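Local atomic coordinates of Non-structural maintenance of chromosomes element 1 homolog (PDB entry 7DG2), a protein that probably acts as a RING-type E3 ubiquitin ligase within the SMC5-SMC6 complex, working with a MAGE protein partner in chromosome maintenance and DNA repair. Residues Q9-A14 with G51-H56; R103-L108 with L123-E128. All blocks are in the same frame, centred on the assembly; numbering follows the deposited sequence.

Contact 1: Q9-A14 with G51-H56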
loop_
_atom_site.group_PDB
_atom_site.type_symbol
_atom_site.label_atom_id
_atom_site.label_comp_id
_atom_site.label_asym_id
_atom_site.label_seq_id
_atom_site.Cartn_x
_atom_site.Cartn_y
_atom_site.Cartn_z
ATOM N N GLN A 9 3.340 -1.112 -16.679
ATOM C CA GLN A 9 3.334 -0.196 -15.541
ATOM C C GLN A 9 1.998 -0.257 -14.817
ATOM O O GLN A 9 1.947 -0.256 -13.577
ATOM C CB GLN A 9 3.634 1.229 -16.013
ATOM C CG GLN A 9 4.993 1.389 -16.706
ATOM C CD GLN A 9 5.125 2.700 -17.442
ATOM O OE1 GLN A 9 4.190 3.503 -17.474
ATOM N NE2 GLN A 9 6.287 2.921 -18.063
ATOM N N ARG A 10 0.898 -0.320 -15.578
ATOM C CA ARG A 10 -0.423 -0.358 -14.968
ATOM C C ARG A 10 -0.599 -1.635 -14.169
ATOM O O ARG A 10 -1.130 -1.613 -13.054
ATOM C CB ARG A 10 -1.499 -0.243 -16.055
ATOM C CG ARG A 10 -2.898 -0.221 -15.515
ATOM C CD ARG A 10 -3.234 1.148 -14.963
ATOM N NE ARG A 10 -3.577 2.105 -16.019
ATOM C CZ ARG A 10 -4.102 3.303 -15.780
ATOM N NH1 ARG A 10 -4.389 4.124 -16.780
ATOM N NH2 ARG A 10 -4.312 3.688 -14.526
ATOM N N PHE A 11 -0.123 -2.752 -14.720
ATOM C CA PHE A 11 -0.151 -4.025 -14.006
ATOM C C PHE A 11 0.660 -3.947 -12.716
ATOM O O PHE A 11 0.215 -4.418 -11.660
ATOM C CB PHE A 11 0.378 -5.115 -14.941
ATOM C CG PHE A 11 0.361 -6.506 -14.363
ATOM C CD1 PHE A 11 1.359 -6.929 -13.504
ATOM C CD2 PHE A 11 -0.622 -7.407 -14.732
ATOM C CE1 PHE A 11 1.364 -8.224 -12.998
ATOM C CE2 PHE A 11 -0.626 -8.698 -14.239
ATOM C CZ PHE A 11 0.370 -9.110 -13.366
ATOM N N LEU A 12 1.865 -3.380 -12.792
ATOM C CA LEU A 12 2.729 -3.308 -11.617
ATOM C C LEU A 12 2.116 -2.412 -10.545
ATOM O O LEU A 12 2.146 -2.749 -9.351
ATOM C CB LEU A 12 4.119 -2.816 -12.034
ATOM C CG LEU A 12 5.134 -2.593 -10.913
ATOM C CD1 LEU A 12 5.298 -3.874 -10.069
ATOM C CD2 LEU A 12 6.479 -2.126 -11.504
ATOM N N GLN A 13 1.521 -1.284 -10.951
ATOM C CA GLN A 13 0.860 -0.416 -9.974
ATOM C C GLN A 13 -0.261 -1.147 -9.248
ATOM O O GLN A 13 -0.386 -1.054 -8.021
ATOM C CB GLN A 13 0.318 0.835 -10.656
ATOM C CG GLN A 13 1.420 1.769 -11.150
ATOM C CD GLN A 13 0.871 3.112 -11.561
ATOM O OE1 GLN A 13 -0.300 3.419 -11.301
ATOM N NE2 GLN A 13 1.713 3.932 -12.191
ATOM N N ALA A 14 -1.097 -1.876 -9.991
ATOM C CA ALA A 14 -2.197 -2.607 -9.364
ATOM C C ALA A 14 -1.674 -3.662 -8.392
ATOM O O ALA A 14 -2.158 -3.780 -7.259
ATOM C CB ALA A 14 -3.078 -3.255 -10.442
ATOM N N GLY A 51 7.574 -11.550 -17.172
ATOM C CA GLY A 51 9.022 -11.603 -17.337
ATOM C C GLY A 51 9.645 -10.267 -17.702
ATOM O O GLY A 51 10.761 -9.955 -17.271
ATOM N N VAL A 52 8.947 -9.467 -18.509
ATOM C CA VAL A 52 9.440 -8.128 -18.812
ATOM C C VAL A 52 9.596 -7.336 -17.527
ATOM O O VAL A 52 10.642 -6.731 -17.268
ATOM C CB VAL A 52 8.502 -7.410 -19.795
ATOM C CG1 VAL A 52 8.873 -5.939 -19.885
ATOM C CG2 VAL A 52 8.570 -8.073 -21.171
ATOM N N LEU A 53 8.549 -7.335 -16.704
ATOM C CA LEU A 53 8.604 -6.611 -15.436
ATOM C C LEU A 53 9.744 -7.124 -14.566
ATOM O O LEU A 53 10.536 -6.339 -14.030
ATOM C CB LEU A 53 7.258 -6.738 -14.723
ATOM C CG LEU A 53 6.180 -5.801 -15.277
ATOM C CD1 LEU A 53 4.787 -6.228 -14.843
ATOM C CD2 LEU A 53 6.468 -4.360 -14.838
ATOM N N ASN A 54 9.874 -8.441 -14.445
ATOM C CA ASN A 54 10.874 -8.978 -13.524
ATOM C C ASN A 54 12.292 -8.664 -13.968
ATOM O O ASN A 54 13.181 -8.524 -13.122
ATOM C CB ASN A 54 10.694 -10.484 -13.357
ATOM C CG ASN A 54 9.593 -10.817 -12.370
ATOM O OD1 ASN A 54 9.185 -9.960 -11.581
ATOM N ND2 ASN A 54 9.108 -12.051 -12.404
ATOM N N ARG A 55 12.534 -8.565 -15.274
ATOM C CA ARG A 55 13.862 -8.188 -15.736
ATOM C C ARG A 55 14.218 -6.787 -15.266
ATOM O O ARG A 55 15.337 -6.542 -14.801
ATOM C CB ARG A 55 13.922 -8.278 -17.262
ATOM C CG ARG A 55 15.214 -7.745 -17.878
ATOM C CD ARG A 55 15.473 -8.327 -19.279
ATOM N NE ARG A 55 14.236 -8.566 -20.021
ATOM C CZ ARG A 55 13.654 -9.758 -20.146
ATOM N NH1 ARG A 55 12.520 -9.880 -20.830
ATOM N NH2 ARG A 55 14.202 -10.827 -19.579
ATOM N N HIS A 56 13.268 -5.857 -15.360
ATOM C CA HIS A 56 13.515 -4.487 -14.918
ATOM C C HIS A 56 13.475 -4.354 -13.394
ATOM O O HIS A 56 14.120 -3.450 -12.843
ATOM C CB HIS A 56 12.492 -3.541 -15.559
ATOM C CG HIS A 56 12.672 -3.367 -17.039
ATOM N ND1 HIS A 56 13.276 -2.254 -17.591
ATOM C CD2 HIS A 56 12.316 -4.155 -18.084
ATOM C CE1 HIS A 56 13.284 -2.366 -18.910
ATOM N NE2 HIS A 56 12.708 -3.510 -19.235
#
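Leu53 of helix 46-57 reaches across to helix 6-18 and sets its two methyl groups on two neighbouring residues. The contact is apolar throughout. Leu53 CD1 lies 3.7 Å from Phe11 CD1. It approaches the ring obliquely. Leu53 CD2 turns to Leu12 and lies 4.0 Å from Leu12 CB. It is also 4.0 Å from Leu12 CD2. The fork of Leu53 thus divides between an aromatic and an aliphatic neighbour. Its CG stands anti to the carbonyl carbon (chi1 -79°), and this carries the fork out toward helix 6-18. Phe11 has its ring anti to the backbone N (chi1 -178°), which brings CD1 to the leucine methyl. Leu12 CA and Leu53 CA are the nearest pair of CA atoms, 7.7 Å apart.

The side chains of Gln9, Arg10 and Gln13 hydrogen-bond to the chain of the MAGE domain-containing protein, and Arg10 also to His37. This short helix thus has one side in the core and another in the subunit interface.

All three touching side chains are buried. Phe11 makes an edge-to-face pair with Phe49 and packs on Val26, Leu29 and Cys33 of helix 23-36. Helices 6-18, 23-36 and 46-57 form a three-helix bundle, and strands 62-68 and 75-81 follow it, as in a winged-helix domain.

Contact 2: R103-L108 with L123-E128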
loop_
_atom_site.group_PDB
_atom_site.type_symbol
_atom_site.label_atom_id
_atom_site.label_comp_id
_atom_site.label_asym_id
_atom_site.label_seq_id
_atom_site.Cartn_x
_atom_site.Cartn_y
_atom_site.Cartn_z
ATOM N N ARG A 103 7.370 -11.338 14.697
ATOM C CA ARG A 103 8.358 -12.405 14.581
ATOM C C ARG A 103 8.069 -13.536 15.561
ATOM O O ARG A 103 8.186 -14.713 15.196
ATOM C CB ARG A 103 9.770 -11.869 14.803
ATOM C CG ARG A 103 10.246 -10.938 13.673
ATOM C CD ARG A 103 11.759 -10.682 13.747
ATOM N NE ARG A 103 12.180 -10.136 15.033
ATOM C CZ ARG A 103 12.226 -8.836 15.325
ATOM N NH1 ARG A 103 12.629 -8.440 16.531
ATOM N NH2 ARG A 103 11.862 -7.930 14.426
ATOM N N LYS A 104 7.691 -13.205 16.801
ATOM C CA LYS A 104 7.390 -14.268 17.764
ATOM C C LYS A 104 6.134 -15.028 17.366
ATOM O O LYS A 104 6.050 -16.248 17.564
ATOM C CB LYS A 104 7.242 -13.700 19.182
ATOM C CG LYS A 104 8.503 -13.029 19.743
ATOM C CD LYS A 104 9.710 -13.962 19.721
ATOM C CE LYS A 104 9.552 -15.131 20.687
ATOM N NZ LYS A 104 10.779 -16.000 20.701
ATOM N N THR A 105 5.139 -14.328 16.803
ATOM C CA THR A 105 3.931 -15.002 16.324
ATOM C C THR A 105 4.250 -15.923 15.150
ATOM O O THR A 105 3.787 -17.071 15.091
ATOM C CB THR A 105 2.882 -13.951 15.932
ATOM O OG1 THR A 105 2.540 -13.160 17.085
ATOM C CG2 THR A 105 1.617 -14.607 15.380
ATOM N N MET A 106 5.037 -15.430 14.197
ATOM C CA MET A 106 5.502 -16.264 13.095
ATOM C C MET A 106 6.250 -17.491 13.603
ATOM O O MET A 106 6.035 -18.606 13.115
ATOM C CB MET A 106 6.398 -15.432 12.169
ATOM C CG MET A 106 7.187 -16.263 11.171
ATOM S SD MET A 106 7.955 -15.246 9.871
ATOM C CE MET A 106 8.885 -14.081 10.832
ATOM N N GLU A 107 7.114 -17.309 14.604
ATOM C CA GLU A 107 7.850 -18.444 15.151
ATOM C C GLU A 107 6.905 -19.477 15.745
ATOM O O GLU A 107 7.064 -20.679 15.508
ATOM C CB GLU A 107 8.853 -17.960 16.202
ATOM C CG GLU A 107 9.533 -19.090 16.969
ATOM C CD GLU A 107 10.456 -18.589 18.071
ATOM O OE1 GLU A 107 11.237 -19.407 18.601
ATOM O OE2 GLU A 107 10.404 -17.383 18.402
ATOM N N LEU A 108 5.903 -19.033 16.503
ATOM C CA LEU A 108 4.938 -19.981 17.062
ATOM C C LEU A 108 4.147 -20.682 15.958
ATOM O O LEU A 108 3.872 -21.884 16.046
ATOM C CB LEU A 108 4.007 -19.255 18.039
ATOM C CG LEU A 108 3.000 -20.100 18.811
ATOM C CD1 LEU A 108 3.719 -21.291 19.386
ATOM C CD2 LEU A 108 2.400 -19.242 19.924
ATOM N N LEU A 123 -1.361 -12.996 22.801
ATOM C CA LEU A 123 -1.371 -12.122 23.974
ATOM C C LEU A 123 -0.279 -12.514 24.959
ATOM O O LEU A 123 0.337 -11.648 25.598
ATOM C CB LEU A 123 -2.750 -12.163 24.643
ATOM C CG LEU A 123 -3.902 -11.557 23.829
ATOM C CD1 LEU A 123 -5.259 -11.855 24.463
ATOM C CD2 LEU A 123 -3.715 -10.045 23.674
ATOM N N ASN A 124 -0.023 -13.821 25.107
ATOM C CA ASN A 124 1.034 -14.255 26.013
ATOM C C ASN A 124 2.409 -13.930 25.446
ATOM O O ASN A 124 3.293 -13.484 26.184
ATOM C CB ASN A 124 0.895 -15.755 26.320
ATOM C CG ASN A 124 -0.284 -16.050 27.217
ATOM O OD1 ASN A 124 -0.807 -15.155 27.870
ATOM N ND2 ASN A 124 -0.742 -17.318 27.230
ATOM N N LEU A 125 2.601 -14.107 24.130
ATOM C CA LEU A 125 3.847 -13.659 23.509
ATOM C C LEU A 125 4.072 -12.173 23.742
ATOM O O LEU A 125 5.195 -11.745 24.043
ATOM C CB LEU A 125 3.816 -13.944 22.008
ATOM C CG LEU A 125 3.803 -15.416 21.619
ATOM C CD1 LEU A 125 3.593 -15.518 20.096
ATOM C CD2 LEU A 125 5.105 -16.088 22.037
ATOM N N ALA A 126 3.015 -11.377 23.611
ATOM C CA ALA A 126 3.152 -9.931 23.768
ATOM C C ALA A 126 3.546 -9.577 25.188
ATOM O O ALA A 126 4.310 -8.634 25.418
ATOM C CB ALA A 126 1.845 -9.241 23.401
ATOM N N ASP A 127 3.022 -10.324 26.158
ATOM C CA ASP A 127 3.363 -10.053 27.544
ATOM C C ASP A 127 4.794 -10.461 27.877
ATOM O O ASP A 127 5.323 -10.036 28.911
ATOM C CB ASP A 127 2.354 -10.778 28.450
ATOM C CG ASP A 127 2.316 -10.200 29.853
ATOM O OD1 ASP A 127 2.188 -8.958 29.981
ATOM O OD2 ASP A 127 2.402 -10.986 30.824
ATOM N N GLU A 128 5.433 -11.273 27.034
ATOM C CA GLU A 128 6.802 -11.714 27.263
ATOM C C GLU A 128 7.820 -10.875 26.505
ATOM O O GLU A 128 9.023 -11.091 26.681
ATOM C CB GLU A 128 6.990 -13.181 26.854
ATOM C CG GLU A 128 6.361 -14.206 27.791
ATOM C CD GLU A 128 7.066 -14.257 29.135
ATOM O OE1 GLU A 128 8.076 -14.994 29.256
ATOM O OE2 GLU A 128 6.619 -13.536 30.053
#
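Leu125 and Leu108 meet through their methyl groups, and their first torsions put them there. Leu125 CG is anti to the carbonyl carbon (chi1 -66°), which points the side chain at helix 96-111. Leu108 CG is anti to the backbone N (chi1 -175°), which brings CD2 to 3.9 Å from Leu125 CD1.

Leu125 CD1 makes the nearest contacts. It rests against the helix backbone, 3.6 Å from Lys104 O and 3.8 Å from Thr105 CA. Thr105 OG1 lies 4.0 Å from the same methyl. This hydroxyl is hydrogen-bonded to Leu101 O, one turn back. Lys104 O accepts the helical bond from Leu108 N.

Lys104 offers CB to Leu125 CD1, but its bent chain then leads away. Lys104 NZ forms a salt bridge with Glu107 OE2 at 2.7 Å, on the syn side of the carboxylate but tilted out of its plane. The charge is paired within its own helix, away from the leucine methyl.

The two short segments run at 133° to each other, about midway between perpendicular and antiparallel. Helices 96-111, 119-128 and 136-148 precede strands 152-155 and 158-161. With strand 117-118 between the first two helices, this order is consistent with a second winged-helix domain.

How the contacts relate
From the N terminus, contact 1 closes first. It brings helix 46-57 back to helix 6-18 across 36 residues that include helix 23-36. Strands 62-68 and 75-81 come next, then helix 96-111. Contact 2 closes a much shorter loop of 14 residues, joining helix 96-111 to helix 119-128. The two loops are in series and neither nests nor crosses. The centres of contacts 1 and 2 lie about 36 Å apart, on opposite sides of the chain's centre, and their nearest atoms about 22 Å apart. Contact 1 ties helices of the N-terminal bundle, and contact 2 ties helices of the later one. The RING-type zinc finger follows both, with its two zinc ions, at residues 184-225.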